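Local coordinates for protein xylose isomerase-like TIM barrel (Anabaena variabilis ATCC 29413, PDB 2QW5) that is probably a zinc-dependent sugar isomerase or epimerase that binds a zinc ion and d-xylose, at residues I11-L22 with G44-A53. Residues are numbered along the deposited sequence; the frame is centred on the assembly and turned at random.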
loop_
_atom_site.group_PDB
_atom_site.type_symbol
_atom_site.label_atom_id
_atom_site.label_comp_id
_atom_site.label_asym_id
_atom_site.label_seq_id
_atom_site.Cartn_x
_atom_site.Cartn_y
_atom_site.Cartn_z
ATOM N N ILE A 11 37.618 16.208 -1.519
ATOM C CA ILE A 11 36.287 15.995 -2.056
ATOM C C ILE A 11 36.090 14.501 -2.180
ATOM O O ILE A 11 36.887 13.816 -2.834
ATOM C CB ILE A 11 36.081 16.695 -3.448
ATOM C CG1 ILE A 11 36.465 18.172 -3.399
ATOM C CG2 ILE A 11 34.623 16.533 -3.957
ATOM C CD1 ILE A 11 35.732 18.939 -2.349
ATOM N N TYR A 12 35.030 13.993 -1.550
ATOM C CA TYR A 12 34.656 12.570 -1.609
ATOM C C TYR A 12 33.428 12.430 -2.499
ATOM O O TYR A 12 32.818 13.424 -2.857
ATOM C CB TYR A 12 34.285 12.063 -0.223
ATOM C CG TYR A 12 35.393 11.909 0.806
ATOM C CD1 TYR A 12 36.670 12.505 0.663
ATOM C CD2 TYR A 12 35.113 11.272 2.031
ATOM C CE1 TYR A 12 37.649 12.365 1.693
ATOM C CE2 TYR A 12 36.077 11.144 3.023
ATOM C CZ TYR A 12 37.334 11.682 2.857
ATOM O OH TYR A 12 38.255 11.553 3.874
ATOM N N ILE A 13 33.108 11.213 -2.891
ATOM C CA ILE A 13 31.841 10.914 -3.587
ATOM C C ILE A 13 31.183 9.676 -3.002
ATOM O O ILE A 13 31.856 8.714 -2.647
ATOM C CB ILE A 13 32.036 10.804 -5.100
ATOM C CG1 ILE A 13 30.675 10.675 -5.803
ATOM C CG2 ILE A 13 33.045 9.685 -5.436
ATOM C CD1 ILE A 13 30.724 10.916 -7.332
ATOM N N SER A 14 29.849 9.713 -2.884
ATOM C CA SER A 14 29.089 8.581 -2.388
ATOM C C SER A 14 28.952 7.434 -3.408
ATOM O O SER A 14 28.661 7.671 -4.565
ATOM C CB SER A 14 27.667 9.005 -2.056
ATOM O OG SER A 14 26.922 7.888 -1.632
ATOM N N PHE A 15 29.063 6.194 -2.912
ATOM C CA PHE A 15 28.780 4.986 -3.720
ATOM C C PHE A 15 27.287 4.812 -4.051
ATOM O O PHE A 15 26.964 3.885 -4.765
ATOM C CB PHE A 15 29.424 3.693 -3.155
ATOM C CG PHE A 15 30.627 3.259 -3.932
ATOM C CD1 PHE A 15 31.707 4.136 -4.094
ATOM C CD2 PHE A 15 30.670 1.997 -4.543
ATOM C CE1 PHE A 15 32.823 3.768 -4.841
ATOM C CE2 PHE A 15 31.791 1.615 -5.320
ATOM C CZ PHE A 15 32.875 2.499 -5.443
ATOM N N PHE A 16 26.390 5.686 -3.537
ATOM C CA PHE A 16 24.976 5.722 -4.023
ATOM C C PHE A 16 24.812 6.041 -5.533
ATOM O O PHE A 16 23.697 5.970 -6.064
ATOM C CB PHE A 16 24.144 6.694 -3.199
ATOM C CG PHE A 16 23.930 6.271 -1.770
ATOM C CD1 PHE A 16 23.812 4.924 -1.398
ATOM C CD2 PHE A 16 23.746 7.233 -0.791
ATOM C CE1 PHE A 16 23.511 4.556 -0.107
ATOM C CE2 PHE A 16 23.481 6.845 0.522
ATOM C CZ PHE A 16 23.345 5.508 0.855
HETATM N N MSE A 17 25.897 6.463 -6.203
HETATM C CA MSE A 17 25.935 6.590 -7.651
HETATM C C MSE A 17 25.788 5.178 -8.267
HETATM O O MSE A 17 25.343 5.056 -9.410
HETATM C CB MSE A 17 27.255 7.196 -8.107
HETATM C CG MSE A 17 27.424 7.403 -9.651
HETATM SE SE MSE A 17 26.083 8.599 -10.312
HETATM C CE MSE A 17 27.019 10.207 -10.039
ATOM N N PHE A 18 26.187 4.131 -7.521
ATOM C CA PHE A 18 26.204 2.747 -8.012
ATOM C C PHE A 18 25.389 1.714 -7.252
ATOM O O PHE A 18 24.848 0.783 -7.867
ATOM C CB PHE A 18 27.666 2.227 -7.997
ATOM C CG PHE A 18 28.659 3.177 -8.572
ATOM C CD1 PHE A 18 28.687 3.435 -9.926
ATOM C CD2 PHE A 18 29.589 3.814 -7.766
ATOM C CE1 PHE A 18 29.613 4.338 -10.471
ATOM C CE2 PHE A 18 30.509 4.717 -8.297
ATOM C CZ PHE A 18 30.533 4.969 -9.661
ATOM N N THR A 19 25.311 1.839 -5.921
ATOM C CA THR A 19 24.788 0.755 -5.110
ATOM C C THR A 19 24.461 1.139 -3.688
ATOM O O THR A 19 24.838 2.207 -3.254
ATOM C CB THR A 19 25.864 -0.361 -5.050
ATOM O OG1 THR A 19 25.314 -1.564 -4.521
ATOM C CG2 THR A 19 27.103 0.077 -4.234
ATOM N N THR A 20 23.706 0.283 -3.002
ATOM C CA THR A 20 23.467 0.406 -1.540
ATOM C C THR A 20 24.193 -0.738 -0.760
ATOM O O THR A 20 24.109 -0.815 0.491
ATOM C CB THR A 20 21.966 0.415 -1.168
ATOM O OG1 THR A 20 21.393 -0.854 -1.457
ATOM C CG2 THR A 20 21.230 1.482 -1.901
ATOM N N ASN A 21 24.909 -1.613 -1.483
ATOM C CA ASN A 21 25.563 -2.800 -0.905
ATOM C C ASN A 21 26.944 -3.030 -1.527
ATOM O O ASN A 21 27.063 -3.357 -2.718
ATOM C CB ASN A 21 24.684 -4.045 -1.105
ATOM C CG ASN A 21 25.098 -5.213 -0.222
ATOM O OD1 ASN A 21 26.287 -5.470 0.022
ATOM N ND2 ASN A 21 24.110 -5.929 0.279
ATOM N N LEU A 22 27.972 -2.877 -0.693
ATOM C CA LEU A 22 29.347 -3.059 -1.114
ATOM C C LEU A 22 29.735 -4.535 -1.343
ATOM O O LEU A 22 30.768 -4.761 -1.959
ATOM C CB LEU A 22 30.340 -2.324 -0.149
ATOM C CG LEU A 22 30.643 -0.859 -0.522
ATOM C CD1 LEU A 22 31.559 -0.829 -1.757
ATOM C CD2 LEU A 22 29.430 0.024 -0.749
ATOM N N GLY A 44 39.665 13.639 -9.469
ATOM C CA GLY A 44 40.147 14.350 -8.292
ATOM C C GLY A 44 39.567 13.932 -6.960
ATOM O O GLY A 44 39.892 14.533 -5.952
ATOM N N TYR A 45 38.717 12.915 -6.942
ATOM C CA TYR A 45 38.117 12.432 -5.687
ATOM C C TYR A 45 39.195 11.729 -4.885
ATOM O O TYR A 45 39.964 10.948 -5.448
ATOM C CB TYR A 45 36.925 11.495 -5.957
ATOM C CG TYR A 45 35.707 12.212 -6.512
ATOM C CD1 TYR A 45 34.905 12.987 -5.667
ATOM C CD2 TYR A 45 35.328 12.095 -7.871
ATOM C CE1 TYR A 45 33.801 13.660 -6.149
ATOM C CE2 TYR A 45 34.202 12.743 -8.366
ATOM C CZ TYR A 45 33.421 13.510 -7.489
ATOM O OH TYR A 45 32.318 14.196 -7.956
ATOM N N SER A 46 39.266 12.059 -3.595
ATOM C CA SER A 46 40.242 11.509 -2.646
ATOM C C SER A 46 39.641 10.563 -1.585
ATOM O O SER A 46 40.377 9.943 -0.786
ATOM C CB SER A 46 40.979 12.647 -1.982
ATOM O OG SER A 46 40.086 13.385 -1.206
ATOM N N GLY A 47 38.321 10.424 -1.593
ATOM C CA GLY A 47 37.672 9.482 -0.698
ATOM C C GLY A 47 36.266 9.125 -1.140
ATOM O O GLY A 47 35.702 9.759 -2.025
ATOM N N PHE A 48 35.712 8.094 -0.505
ATOM C CA PHE A 48 34.398 7.512 -0.929
ATOM C C PHE A 48 33.505 7.194 0.226
ATOM O O PHE A 48 34.024 6.813 1.244
ATOM C CB PHE A 48 34.680 6.275 -1.783
ATOM C CG PHE A 48 35.545 6.594 -2.951
ATOM C CD1 PHE A 48 34.991 7.055 -4.144
ATOM C CD2 PHE A 48 36.914 6.593 -2.812
ATOM C CE1 PHE A 48 35.823 7.446 -5.220
ATOM C CE2 PHE A 48 37.765 7.000 -3.869
ATOM C CZ PHE A 48 37.212 7.424 -5.070
ATOM N N GLU A 49 32.185 7.395 0.098
ATOM C CA GLU A 49 31.258 7.030 1.163
ATOM C C GLU A 49 30.726 5.680 0.769
ATOM O O GLU A 49 30.158 5.529 -0.304
ATOM C CB GLU A 49 30.028 7.934 1.347
ATOM C CG GLU A 49 30.208 9.397 1.291
ATOM C CD GLU A 49 28.947 10.123 1.831
ATOM O OE1 GLU A 49 27.806 9.558 1.830
ATOM O OE2 GLU A 49 29.122 11.259 2.257
ATOM N N PHE A 50 30.892 4.726 1.652
ATOM C CA PHE A 50 30.404 3.356 1.502
ATOM C C PHE A 50 29.177 3.161 2.363
ATOM O O PHE A 50 29.279 3.296 3.587
ATOM C CB PHE A 50 31.482 2.391 1.985
ATOM C CG PHE A 50 32.558 2.076 0.970
ATOM C CD1 PHE A 50 32.739 2.803 -0.216
ATOM C CD2 PHE A 50 33.484 1.075 1.295
ATOM C CE1 PHE A 50 33.757 2.446 -1.119
ATOM C CE2 PHE A 50 34.505 0.745 0.426
ATOM C CZ PHE A 50 34.649 1.427 -0.774
ATOM N N PRO A 51 28.000 2.896 1.727
ATOM C CA PRO A 51 26.868 2.477 2.545
ATOM C C PRO A 51 27.141 1.090 3.110
ATOM O O PRO A 51 27.710 0.261 2.416
ATOM C CB PRO A 51 25.689 2.441 1.560
ATOM C CG PRO A 51 26.318 2.240 0.200
ATOM C CD PRO A 51 27.624 2.996 0.295
ATOM N N ILE A 52 26.798 0.862 4.384
ATOM C CA ILE A 52 26.944 -0.455 4.994
ATOM C C ILE A 52 25.562 -1.064 5.098
ATOM O O ILE A 52 24.730 -0.634 5.951
ATOM C CB ILE A 52 27.683 -0.443 6.356
ATOM C CG1 ILE A 52 29.072 0.227 6.200
ATOM C CG2 ILE A 52 27.776 -1.876 6.983
ATOM C CD1 ILE A 52 30.037 -0.403 5.156
ATOM N N ALA A 53 25.282 -2.024 4.194
ATOM C CA ALA A 53 23.964 -2.709 4.168
ATOM C C ALA A 53 23.748 -3.466 5.455
ATOM O O ALA A 53 24.709 -4.058 5.953
ATOM C CB ALA A 53 23.846 -3.659 2.972
HETATM O O HOH W 1 39.782 15.569 -3.166
HETATM O O HOH W 2 26.711 7.191 0.905
HETATM O O HOH W 3 27.269 -2.436 2.183
#
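Residues 11-14 and 47-51 run as neighbouring parallel strands, their short axes 29° apart, joined by hydrogen bonds from Ser-46 N to Ile-11 O, Ile-13 N to Gly-47 O and Glu-49 N to Ile-13 O, each 3.1 Å, and from Phe-15 N to Glu-49 O, 2.9 Å. On the side facing helix 27-42, Ile-13 touches two rings. Ile-13 CB stands over the face of the Tyr-45 ring, 3.8 Å from its centroid, in a CH-pi contact, while Ile-13 CG2 meets Phe-48 CD1 at 3.5 Å; with CG1 anti to the backbone N (chi1 -173°), CD1 extends along Tyr-45 to its hydroxyl, which is hydrogen-bonded to Ala-318 O. The Phe-15 ring is filled on both faces: Phe-18 CD2 sits over one, and the edge of Phe-50 is directed at the other, planes at 68°, a T-shaped pair. Phe-50 in turn takes Leu-22 CD1 almost on its ring normal, 3.8 Å from the centroid, and Leu-22 CD2 packs on Pro-51 CD.

The side facing the barrel interior differs. Gly-47 CA lies over the face of Tyr-12, 3.4 Å above the ring plane, where backbone rather than side chain meets the ring. Further along, water 2 links Ser-14 OG to Glu-49 OE1, donating to the carboxylate at 2.8 Å, and Ser-14 OG also accepts from Phe-16 N in an ST turn. Glu-49 OE2 is held by Tyr-245 and by the zinc ligand Gln-247, whereas OE1 lies close to Glu-281, another zinc ligand. Phe-16, against Pro-51 CB through CE1, approaches the bound d-xylose. Strands 11-14 and 47-51, connected through helix 27-42, form the first beta-alpha-beta crossover of the TIM barrel, with their C-terminal ends beside its metal and sugar site.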